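Local coordinates for filamentation induced by cAMP protein Fic (PDB 4RGL) that is of undetermined function but belongs to the Fic/DOC family and carries a C-terminal domain of the helix-turn-helix clan, at residues A144-A147 with D148-P151; D219-E222 with D223-V227; T297-N300 with N301-P305. One frame throughout, in Å; residues are numbered along the deposited sequence.

Interaction 1: A144-A147 with D148-P151; sequences APPA and DRVP
Pro146 and Arg149 meet with their side chains at a slant: Arg149 CG passes beside the pyrrolidine ring, 3.8 Å from Pro146 CD. Arg149 CG stands beside its own backbone N (chi1 -51°), and a bend at chi2 (-78°) turns the rest of the chain off the ring. Asp148 comes in at another ring carbon, its OD1 3.4 Å from Pro146 CB. The same OD1 faces the guanidinium of its neighbour, but at 3.8 Å from Arg149 NE this is a long salt bridge. Pro146 thus has one arginine methylene and one carboxylate oxygen against its ring.

Underneath is a type I beta turn, closed by the bond from Arg149 N to Pro146 O (3.0 Å, N-H...O angle 152°). The turn links the second strand of the hairpin 133-134/142-143 to helix 150-163; in Fic relatives a hairpin that precedes the signature motif in this way is known as the flap. One residue further on, Val150 N makes a weak bond to Ala147 O at 3.3 Å. Beside that oxygen lies Pro151 CD, 3.3 Å from Ala147 O, where the proline has no N-H to offer. Val150 is buried, its CG2 3.6 Å from Ala147 O, and it packs on Arg128 and on Pro184 in the signature loop. Arg128 also donates a hydrogen bond from NH2 to Pro145 O.

Interaction 2: D219-E222 with D223-V227; sequences DRQE and DYYRV
Gln221 and Tyr225 lie side by side and point the same way, one turn apart at the start of helix 221-234, the classic i to i+4 pairing of an alpha helix. With CG anti to the backbone N (chi1 -161°) and the chain extended beyond it, the glutamine runs alongside the ring: Gln221 CG is 3.5 Å from Tyr225 CE2. Its amide NE2 reaches the ring edge, in the ring plane, while the amide itself is turned 66° from that plane. Over one face of the same ring sits Tyr224 CD2, 3.9 Å above the plane and close to its centre.

The backbone below sets this spacing. Tyr225 N bonds to Gln221 O at 3.0 Å, almost straight. Arg220, at the N-cap position where helix 214-219 has just ended, accepts Tyr224 N on its carbonyl O at 2.7 Å. On another side of the helix, Arg226 bends at chi3 and turns its guanidinium back to Asp223, forming a salt bridge with a weak hydrogen bond; Glu222 adds a second carboxylate nearby, which would probably help to offset the arginine's charge.

Further out, Arg220 pairs with Asp250, and the buried Tyr224 ring packs on Phe240, Phe243 and Met244, which joins this helix to helix 238-257. Gln221 and Tyr225 rest on Ile59 of helix 42-59, and Tyr225 OH makes a weak hydrogen bond to an unidentified ligand. Tyr224 OH, likewise weakly, meets His176 NE2.

Interaction 3: T297-N300 with N301-P305; sequences TFRN and NYLNP
Phe298 O takes two backbone donors, a weak bond from Tyr302 N at 3.0 Å and a straighter one from Leu303 N at 2.8 Å (N-H...O angle 170°). The second is an i to i+5 bond, the mark of a pi-type turn, and Arg299 O continues it by accepting Asn304 N at 2.8 Å in the carbonyl plane. Next comes Pro305, which has no N-H; its ring sits against Asn300 O and the helix kinks there.

Apolar contacts gather on the Phe298 side. Leu303 CB lies over one face of the ring, off toward the rim, as a CH-pi contact 4.3 Å from the centroid. Tyr302 crosses Phe298 at about a right angle, its CB 3.8 Å from Phe298 CD1. Both aromatic residues pack on Leu290 and Leu292, within what reads as a winged helix-turn-helix domain, in which helix 295-308 holds the place of the third helix.

Among the polar and charged groups, the Arg299 chain bends at chi2 (73°), which lays one face of its guanidinium over Leu303 CD2, 3.3 Å from Arg299 NH1. Asn304 OD1 is also close to that NH1, though poorly aligned for a hydrogen bond. Leu303 thus lies between Phe298 and Arg299, its CD2 touching both. Within this contact the guanidinium is probably placed by packing rather than by a well-aligned hydrogen bond, with Arg314 a like charge nearby.

In the fold
Following the chain from the N terminus, the three contacts come in series, each within one continuous run of residues; none encloses or crosses another. Interaction 1 closes the short turn between the hairpin 133-134/142-143 and helix 150-163, on the surface of the Fic/DOC part of the chain. Interaction 2 forms the first turns of helix 221-234, starting at Arg220, where helix 214-219 has ended; its nearest atoms are about 13 Å from those of interaction 1, and its outer packing reaches helices 42-59 and 238-257. Interaction 3 belongs to helix 295-308 of the C-terminal domain, on the opposite side of the chain's centre from the other two, with its centre about 71 Å from that of interaction 1 and 57 Å from that of interaction 2.

Interaction 1: A144-A147 with D148-P151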
ATOM      1  N   ALA A 144      -4.172  29.272  -1.390  1.00 67.17           N
ATOM      2  CA  ALA A 144      -2.960  28.912  -0.641  1.00 66.21           C
ATOM      3  C   ALA A 144      -2.038  30.141  -0.480  1.00 69.92           C
ATOM      4  O   ALA A 144      -2.283  31.176  -1.102  1.00 69.74           O
ATOM      5  CB  ALA A 144      -2.220  27.785  -1.356  1.00 66.16           C
ATOM      6  N   PRO A 145      -0.959  30.056   0.340  1.00 66.94           N
ATOM      7  CA  PRO A 145      -0.061  31.224   0.482  1.00 67.93           C
ATOM      8  C   PRO A 145       0.544  31.668  -0.872  1.00 73.00           C
ATOM      9  O   PRO A 145       0.712  30.846  -1.779  1.00 71.83           O
ATOM     10  CB  PRO A 145       1.030  30.716   1.436  1.00 69.83           C
ATOM     11  CG  PRO A 145       0.401  29.583   2.168  1.00 73.16           C
ATOM     12  CD  PRO A 145      -0.531  28.934   1.201  1.00 67.90           C
ATOM     13  N   PRO A 146       0.887  32.977  -1.029  1.00 70.78           N
ATOM     14  CA  PRO A 146       1.488  33.423  -2.299  1.00 70.87           C
ATOM     15  C   PRO A 146       2.707  32.578  -2.681  1.00 74.93           C
ATOM     16  O   PRO A 146       3.426  32.096  -1.806  1.00 74.41           O
ATOM     17  CB  PRO A 146       1.879  34.873  -2.013  1.00 73.88           C
ATOM     18  CG  PRO A 146       0.970  35.303  -0.937  1.00 78.15           C
ATOM     19  CD  PRO A 146       0.747  34.095  -0.076  1.00 73.00           C
ATOM     20  N   ALA A 147       2.940  32.404  -3.994  1.00 72.12           N
ATOM     21  CA  ALA A 147       4.016  31.550  -4.510  1.00 72.16           C
ATOM     22  C   ALA A 147       5.410  31.990  -4.004  1.00 78.42           C
ATOM     23  O   ALA A 147       6.288  31.144  -3.832  1.00 78.26           O
ATOM     24  CB  ALA A 147       3.996  31.551  -6.017  1.00 72.95           C
ATOM     25  N   ASP A 148       5.609  33.312  -3.769  1.00 76.76           N
ATOM     26  CA  ASP A 148       6.907  33.833  -3.327  1.00 78.67           C
ATOM     27  C   ASP A 148       7.187  33.477  -1.840  1.00 83.03           C
ATOM     28  O   ASP A 148       8.342  33.539  -1.402  1.00 85.04           O
ATOM     29  CB  ASP A 148       6.998  35.362  -3.544  1.00 82.22           C
ATOM     30  CG  ASP A 148       5.854  36.173  -2.939  1.00 96.69           C
ATOM     31  OD1 ASP A 148       5.189  35.665  -2.006  1.00 98.08           O
ATOM     32  OD2 ASP A 148       5.673  37.344  -3.351  1.00102.45           O
ATOM     33  N   ARG A 149       6.140  33.058  -1.087  1.00 76.81           N
ATOM     34  CA  ARG A 149       6.304  32.658   0.325  1.00 76.04           C
ATOM     35  C   ARG A 149       6.701  31.192   0.427  1.00 78.01           C
ATOM     36  O   ARG A 149       7.297  30.780   1.429  1.00 78.77           O
ATOM     37  CB  ARG A 149       5.000  32.900   1.119  1.00 75.61           C
ATOM     38  CG  ARG A 149       4.417  34.304   0.968  1.00 90.84           C
ATOM     39  CD  ARG A 149       5.146  35.340   1.803  1.00106.26           C
ATOM     40  NE  ARG A 149       4.559  36.671   1.634  1.00121.73           N
ATOM     41  CZ  ARG A 149       3.525  37.124   2.341  1.00137.89           C
ATOM     42  NH1 ARG A 149       2.960  36.358   3.270  1.00123.02           N
ATOM     43  NH2 ARG A 149       3.043  38.340   2.120  1.00126.69           N
ATOM     44  N   VAL A 150       6.325  30.384  -0.600  1.00 71.36           N
ATOM     45  CA  VAL A 150       6.500  28.925  -0.601  1.00 69.38           C
ATOM     46  C   VAL A 150       7.997  28.520  -0.332  1.00 74.43           C
ATOM     47  O   VAL A 150       8.246  27.697   0.546  1.00 74.01           O
ATOM     48  CB  VAL A 150       5.986  28.296  -1.926  1.00 71.19           C
ATOM     49  CG1 VAL A 150       6.305  26.804  -1.987  1.00 70.05           C
ATOM     50  CG2 VAL A 150       4.492  28.539  -2.102  1.00 69.53           C
ATOM     51  N   PRO A 151       8.995  29.065  -1.092  1.00 72.37           N
ATOM     52  CA  PRO A 151      10.389  28.614  -0.894  1.00 73.76           C
ATOM     53  C   PRO A 151      10.818  28.622   0.586  1.00 78.02           C
ATOM     54  O   PRO A 151      11.367  27.629   1.065  1.00 77.11           O
ATOM     55  CB  PRO A 151      11.197  29.623  -1.707  1.00 77.23           C
ATOM     56  CG  PRO A 151      10.286  30.037  -2.791  1.00 80.33           C
ATOM     57  CD  PRO A 151       8.894  30.028  -2.212  1.00 74.04           C
TER

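Interaction 2: D219-E222 with D223-V227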
ATOM      1  N   ASP A 219     -12.174   6.221   3.058  1.00 76.48           N
ATOM      2  CA  ASP A 219     -13.475   5.878   3.607  1.00 77.87           C
ATOM      3  C   ASP A 219     -13.931   6.927   4.645  1.00 83.32           C
ATOM      4  O   ASP A 219     -15.134   7.145   4.813  1.00 84.19           O
ATOM      5  CB  ASP A 219     -13.442   4.474   4.231  1.00 80.30           C
ATOM      6  CG  ASP A 219     -13.153   3.360   3.221  1.00 91.73           C
ATOM      7  OD1 ASP A 219     -13.244   3.627   1.989  1.00 90.57           O
ATOM      8  OD2 ASP A 219     -12.858   2.224   3.658  1.00100.55           O
ATOM      9  N   ARG A 220     -12.967   7.601   5.306  1.00 79.38           N
ATOM     10  CA  ARG A 220     -13.272   8.671   6.274  1.00 79.52           C
ATOM     11  C   ARG A 220     -12.989  10.036   5.656  1.00 81.98           C
ATOM     12  O   ARG A 220     -12.603  10.969   6.366  1.00 81.47           O
ATOM     13  CB  ARG A 220     -12.447   8.489   7.564  1.00 79.25           C
ATOM     14  CG  ARG A 220     -12.690   7.176   8.274  1.00 87.27           C
ATOM     15  CD  ARG A 220     -11.825   7.072   9.506  1.00 92.05           C
ATOM     16  NE  ARG A 220     -11.901   5.750  10.112  1.00 95.53           N
ATOM     17  CZ  ARG A 220     -11.152   5.367  11.138  1.00109.04           C
ATOM     18  NH1 ARG A 220     -10.261   6.201  11.669  1.00 93.68           N
ATOM     19  NH2 ARG A 220     -11.269   4.141  11.632  1.00 95.52           N
ATOM     20  N   GLN A 221     -13.173  10.151   4.329  1.00 77.90           N
ATOM     21  CA  GLN A 221     -12.809  11.341   3.563  1.00 77.27           C
ATOM     22  C   GLN A 221     -13.530  12.608   4.094  1.00 83.25           C
ATOM     23  O   GLN A 221     -12.877  13.632   4.319  1.00 82.10           O
ATOM     24  CB  GLN A 221     -13.127  11.130   2.082  1.00 78.00           C
ATOM     25  CG  GLN A 221     -12.400  12.090   1.158  1.00 84.11           C
ATOM     26  CD  GLN A 221     -12.604  11.735  -0.292  1.00 93.65           C
ATOM     27  OE1 GLN A 221     -12.710  10.559  -0.664  1.00 83.13           O
ATOM     28  NE2 GLN A 221     -12.575  12.740  -1.155  1.00 90.07           N
ATOM     29  N   GLU A 222     -14.866  12.522   4.323  1.00 82.15           N
ATOM     30  CA  GLU A 222     -15.646  13.667   4.817  1.00 83.26           C
ATOM     31  C   GLU A 222     -15.090  14.166   6.174  1.00 88.16           C
ATOM     32  O   GLU A 222     -14.920  15.373   6.357  1.00 87.42           O
ATOM     33  CB  GLU A 222     -17.137  13.299   4.949  1.00 86.11           C
ATOM     34  CG  GLU A 222     -18.030  14.491   5.280  1.00 98.84           C
ATOM     35  CD  GLU A 222     -19.490  14.149   5.528  1.00125.13           C
ATOM     36  OE1 GLU A 222     -19.763  13.343   6.449  1.00123.47           O
ATOM     37  OE2 GLU A 222     -20.362  14.784   4.889  1.00115.37           O
ATOM     38  N   ASP A 223     -14.777  13.221   7.114  1.00 85.34           N
ATOM     39  CA  ASP A 223     -14.220  13.567   8.432  1.00 85.73           C
ATOM     40  C   ASP A 223     -12.790  14.062   8.297  1.00 87.19           C
ATOM     41  O   ASP A 223     -12.403  15.018   8.972  1.00 86.67           O
ATOM     42  CB  ASP A 223     -14.270  12.355   9.388  1.00 89.31           C
ATOM     43  CG  ASP A 223     -15.679  11.872   9.720  1.00108.48           C
ATOM     44  OD1 ASP A 223     -16.579  12.008   8.850  1.00110.94           O
ATOM     45  OD2 ASP A 223     -15.858  11.270  10.800  1.00116.52           O
ATOM     46  N   TYR A 224     -11.993  13.408   7.416  1.00 82.07           N
ATOM     47  CA  TYR A 224     -10.600  13.779   7.158  1.00 80.44           C
ATOM     48  C   TYR A 224     -10.495  15.259   6.809  1.00 84.71           C
ATOM     49  O   TYR A 224      -9.835  16.009   7.530  1.00 84.69           O
ATOM     50  CB  TYR A 224     -10.016  12.908   6.026  1.00 79.82           C
ATOM     51  CG  TYR A 224      -8.705  13.407   5.456  1.00 80.40           C
ATOM     52  CD1 TYR A 224      -7.527  13.329   6.194  1.00 82.12           C
ATOM     53  CD2 TYR A 224      -8.608  13.796   4.121  1.00 80.76           C
ATOM     54  CE1 TYR A 224      -6.303  13.722   5.651  1.00 82.03           C
ATOM     55  CE2 TYR A 224      -7.385  14.162   3.558  1.00 81.10           C
ATOM     56  CZ  TYR A 224      -6.234  14.125   4.327  1.00 88.69           C
ATOM     57  OH  TYR A 224      -5.029  14.484   3.776  1.00 89.58           O
ATOM     58  N   TYR A 225     -11.249  15.704   5.774  1.00 81.12           N
ATOM     59  CA  TYR A 225     -11.242  17.104   5.340  1.00 80.82           C
ATOM     60  C   TYR A 225     -11.880  18.037   6.399  1.00 86.73           C
ATOM     61  O   TYR A 225     -11.472  19.193   6.509  1.00 86.10           O
ATOM     62  CB  TYR A 225     -11.967  17.267   3.991  1.00 80.98           C
ATOM     63  CG  TYR A 225     -11.195  16.709   2.810  1.00 80.57           C
ATOM     64  CD1 TYR A 225      -9.935  17.205   2.478  1.00 81.75           C
ATOM     65  CD2 TYR A 225     -11.784  15.800   1.934  1.00 80.72           C
ATOM     66  CE1 TYR A 225      -9.246  16.744   1.358  1.00 81.56           C
ATOM     67  CE2 TYR A 225     -11.115  15.353   0.795  1.00 80.65           C
ATOM     68  CZ  TYR A 225      -9.840  15.819   0.516  1.00 87.06           C
ATOM     69  OH  TYR A 225      -9.169  15.380  -0.602  1.00 86.16           O
ATOM     70  N   ARG A 226     -12.870  17.527   7.183  1.00 85.41           N
ATOM     71  CA  ARG A 226     -13.527  18.334   8.231  1.00 86.92           C
ATOM     72  C   ARG A 226     -12.564  18.585   9.409  1.00 91.90           C
ATOM     73  O   ARG A 226     -12.476  19.714   9.900  1.00 91.29           O
ATOM     74  CB  ARG A 226     -14.816  17.650   8.725  1.00 88.83           C
ATOM     75  CG  ARG A 226     -15.689  18.557   9.607  1.00101.75           C
ATOM     76  CD  ARG A 226     -16.970  17.866  10.079  1.00114.55           C
ATOM     77  NE  ARG A 226     -16.697  16.759  11.005  1.00123.92           N
ATOM     78  CZ  ARG A 226     -16.781  15.474  10.673  1.00136.31           C
ATOM     79  NH1 ARG A 226     -17.182  15.121   9.456  1.00122.38           N
ATOM     80  NH2 ARG A 226     -16.510  14.533  11.566  1.00122.17           N
ATOM     81  N   VAL A 227     -11.827  17.529   9.848  1.00 89.87           N
ATOM     82  CA  VAL A 227     -10.831  17.649  10.928  1.00 90.68           C
ATOM     83  C   VAL A 227      -9.670  18.515  10.456  1.00 94.25           C
ATOM     84  O   VAL A 227      -9.184  19.361  11.207  1.00 94.54           O
ATOM     85  CB  VAL A 227     -10.335  16.263  11.404  1.00 94.51           C
TER

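Interaction 3: T297-N300 with N301-P305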
ATOM      1  N   THR A 297       9.473 -43.232  -6.272  1.00109.51           N
ATOM      2  CA  THR A 297       9.609 -41.767  -6.158  1.00107.93           C
ATOM      3  C   THR A 297       8.231 -41.079  -6.369  1.00110.55           C
ATOM      4  O   THR A 297       7.876 -40.174  -5.613  1.00109.12           O
ATOM      5  CB  THR A 297      10.661 -41.242  -7.167  1.00116.10           C
ATOM      6  OG1 THR A 297      11.923 -41.837  -6.873  1.00118.07           O
ATOM      7  CG2 THR A 297      10.793 -39.714  -7.139  1.00112.14           C
ATOM      8  N   PHE A 298       7.449 -41.539  -7.381  1.00106.96           N
ATOM      9  CA  PHE A 298       6.121 -40.976  -7.658  1.00105.56           C
ATOM     10  C   PHE A 298       5.155 -41.208  -6.476  1.00110.88           C
ATOM     11  O   PHE A 298       4.446 -40.290  -6.076  1.00109.55           O
ATOM     12  CB  PHE A 298       5.529 -41.576  -8.952  1.00107.28           C
ATOM     13  CG  PHE A 298       4.070 -41.239  -9.175  1.00107.52           C
ATOM     14  CD1 PHE A 298       3.681 -39.948  -9.513  1.00108.81           C
ATOM     15  CD2 PHE A 298       3.090 -42.220  -9.078  1.00109.95           C
ATOM     16  CE1 PHE A 298       2.331 -39.632  -9.690  1.00109.25           C
ATOM     17  CE2 PHE A 298       1.742 -41.906  -9.274  1.00112.35           C
ATOM     18  CZ  PHE A 298       1.371 -40.615  -9.578  1.00109.13           C
ATOM     19  N   ARG A 299       5.115 -42.432  -5.945  1.00109.81           N
ATOM     20  CA  ARG A 299       4.198 -42.775  -4.865  1.00110.65           C
ATOM     21  C   ARG A 299       4.575 -42.025  -3.563  1.00115.55           C
ATOM     22  O   ARG A 299       3.705 -41.443  -2.923  1.00114.67           O
ATOM     23  CB  ARG A 299       4.200 -44.303  -4.628  1.00112.54           C
ATOM     24  CG  ARG A 299       2.901 -44.859  -4.011  1.00122.85           C
ATOM     25  CD  ARG A 299       1.748 -44.867  -5.016  1.00129.23           C
ATOM     26  NE  ARG A 299       0.604 -45.655  -4.542  1.00137.64           N
ATOM     27  CZ  ARG A 299      -0.396 -45.155  -3.819  1.00154.01           C
ATOM     28  NH1 ARG A 299      -0.383 -43.881  -3.448  1.00144.37           N
ATOM     29  NH2 ARG A 299      -1.402 -45.931  -3.443  1.00140.76           N
ATOM     30  N   ASN A 300       5.890 -41.963  -3.239  1.00113.09           N
ATOM     31  CA  ASN A 300       6.377 -41.400  -1.970  1.00112.97           C
ATOM     32  C   ASN A 300       6.485 -39.852  -1.999  1.00116.13           C
ATOM     33  O   ASN A 300       6.297 -39.215  -0.957  1.00115.43           O
ATOM     34  CB  ASN A 300       7.750 -41.996  -1.608  1.00112.95           C
ATOM     35  CG  ASN A 300       7.744 -43.498  -1.428  1.00129.55           C
ATOM     36  OD1 ASN A 300       6.738 -44.103  -1.030  1.00126.48           O
ATOM     37  ND2 ASN A 300       8.889 -44.125  -1.656  1.00118.39           N
ATOM     38  N   ASN A 301       6.890 -39.263  -3.154  1.00112.28           N
ATOM     39  CA  ASN A 301       7.175 -37.819  -3.220  1.00110.91           C
ATOM     40  C   ASN A 301       6.049 -37.026  -3.914  1.00114.26           C
ATOM     41  O   ASN A 301       6.051 -35.794  -3.854  1.00113.08           O
ATOM     42  CB  ASN A 301       8.508 -37.561  -3.956  1.00111.40           C
ATOM     43  CG  ASN A 301       9.716 -38.220  -3.313  1.00135.73           C
ATOM     44  OD1 ASN A 301       9.640 -38.805  -2.220  1.00130.48           O
ATOM     45  ND2 ASN A 301      10.864 -38.118  -3.971  1.00127.30           N
ATOM     46  N   TYR A 302       5.111 -37.715  -4.589  1.00111.10           N
ATOM     47  CA  TYR A 302       4.075 -37.017  -5.354  1.00109.76           C
ATOM     48  C   TYR A 302       2.651 -37.455  -4.933  1.00114.36           C
ATOM     49  O   TYR A 302       1.875 -36.625  -4.455  1.00113.05           O
ATOM     50  CB  TYR A 302       4.273 -37.249  -6.872  1.00110.56           C
ATOM     51  CG  TYR A 302       5.500 -36.562  -7.441  1.00111.11           C
ATOM     52  CD1 TYR A 302       6.768 -37.117  -7.287  1.00113.69           C
ATOM     53  CD2 TYR A 302       5.382 -35.416  -8.219  1.00110.53           C
ATOM     54  CE1 TYR A 302       7.900 -36.490  -7.807  1.00113.76           C
ATOM     55  CE2 TYR A 302       6.504 -34.796  -8.770  1.00110.83           C
ATOM     56  CZ  TYR A 302       7.761 -35.340  -8.566  1.00118.39           C
ATOM     57  OH  TYR A 302       8.871 -34.723  -9.091  1.00119.25           O
ATOM     58  N   LEU A 303       2.302 -38.744  -5.154  1.00112.51           N
ATOM     59  CA  LEU A 303       0.933 -39.229  -4.975  1.00113.21           C
ATOM     60  C   LEU A 303       0.514 -39.257  -3.476  1.00118.85           C
ATOM     61  O   LEU A 303      -0.533 -38.703  -3.134  1.00117.99           O
ATOM     62  CB  LEU A 303       0.771 -40.629  -5.597  1.00114.56           C
ATOM     63  CG  LEU A 303      -0.681 -41.115  -5.795  1.00119.89           C
ATOM     64  CD1 LEU A 303      -1.490 -40.119  -6.625  1.00119.02           C
ATOM     65  CD2 LEU A 303      -0.710 -42.464  -6.454  1.00123.92           C
ATOM     66  N   ASN A 304       1.319 -39.921  -2.594  1.00117.33           N
ATOM     67  CA  ASN A 304       0.987 -40.022  -1.155  1.00118.19           C
ATOM     68  C   ASN A 304       0.991 -38.618  -0.452  1.00122.53           C
ATOM     69  O   ASN A 304       0.059 -38.321   0.295  1.00122.26           O
ATOM     70  CB  ASN A 304       1.945 -40.980  -0.428  1.00118.95           C
ATOM     71  CG  ASN A 304       1.721 -42.443  -0.757  1.00138.65           C
ATOM     72  OD1 ASN A 304       0.612 -42.868  -1.106  1.00132.06           O
ATOM     73  ND2 ASN A 304       2.745 -43.259  -0.553  1.00130.30           N
ATOM     74  N   PRO A 305       2.014 -37.729  -0.697  1.00119.30           N
ATOM     75  CA  PRO A 305       2.005 -36.409  -0.025  1.00118.41           C
ATOM     76  C   PRO A 305       0.744 -35.593  -0.355  1.00122.11           C
ATOM     77  O   PRO A 305       0.162 -34.976   0.540  1.00121.68           O
ATOM     78  CB  PRO A 305       3.265 -35.723  -0.571  1.00119.22           C
ATOM     79  CG  PRO A 305       4.133 -36.828  -1.023  1.00124.53           C
ATOM     80  CD  PRO A 305       3.227 -37.903  -1.523  1.00120.86           C
TER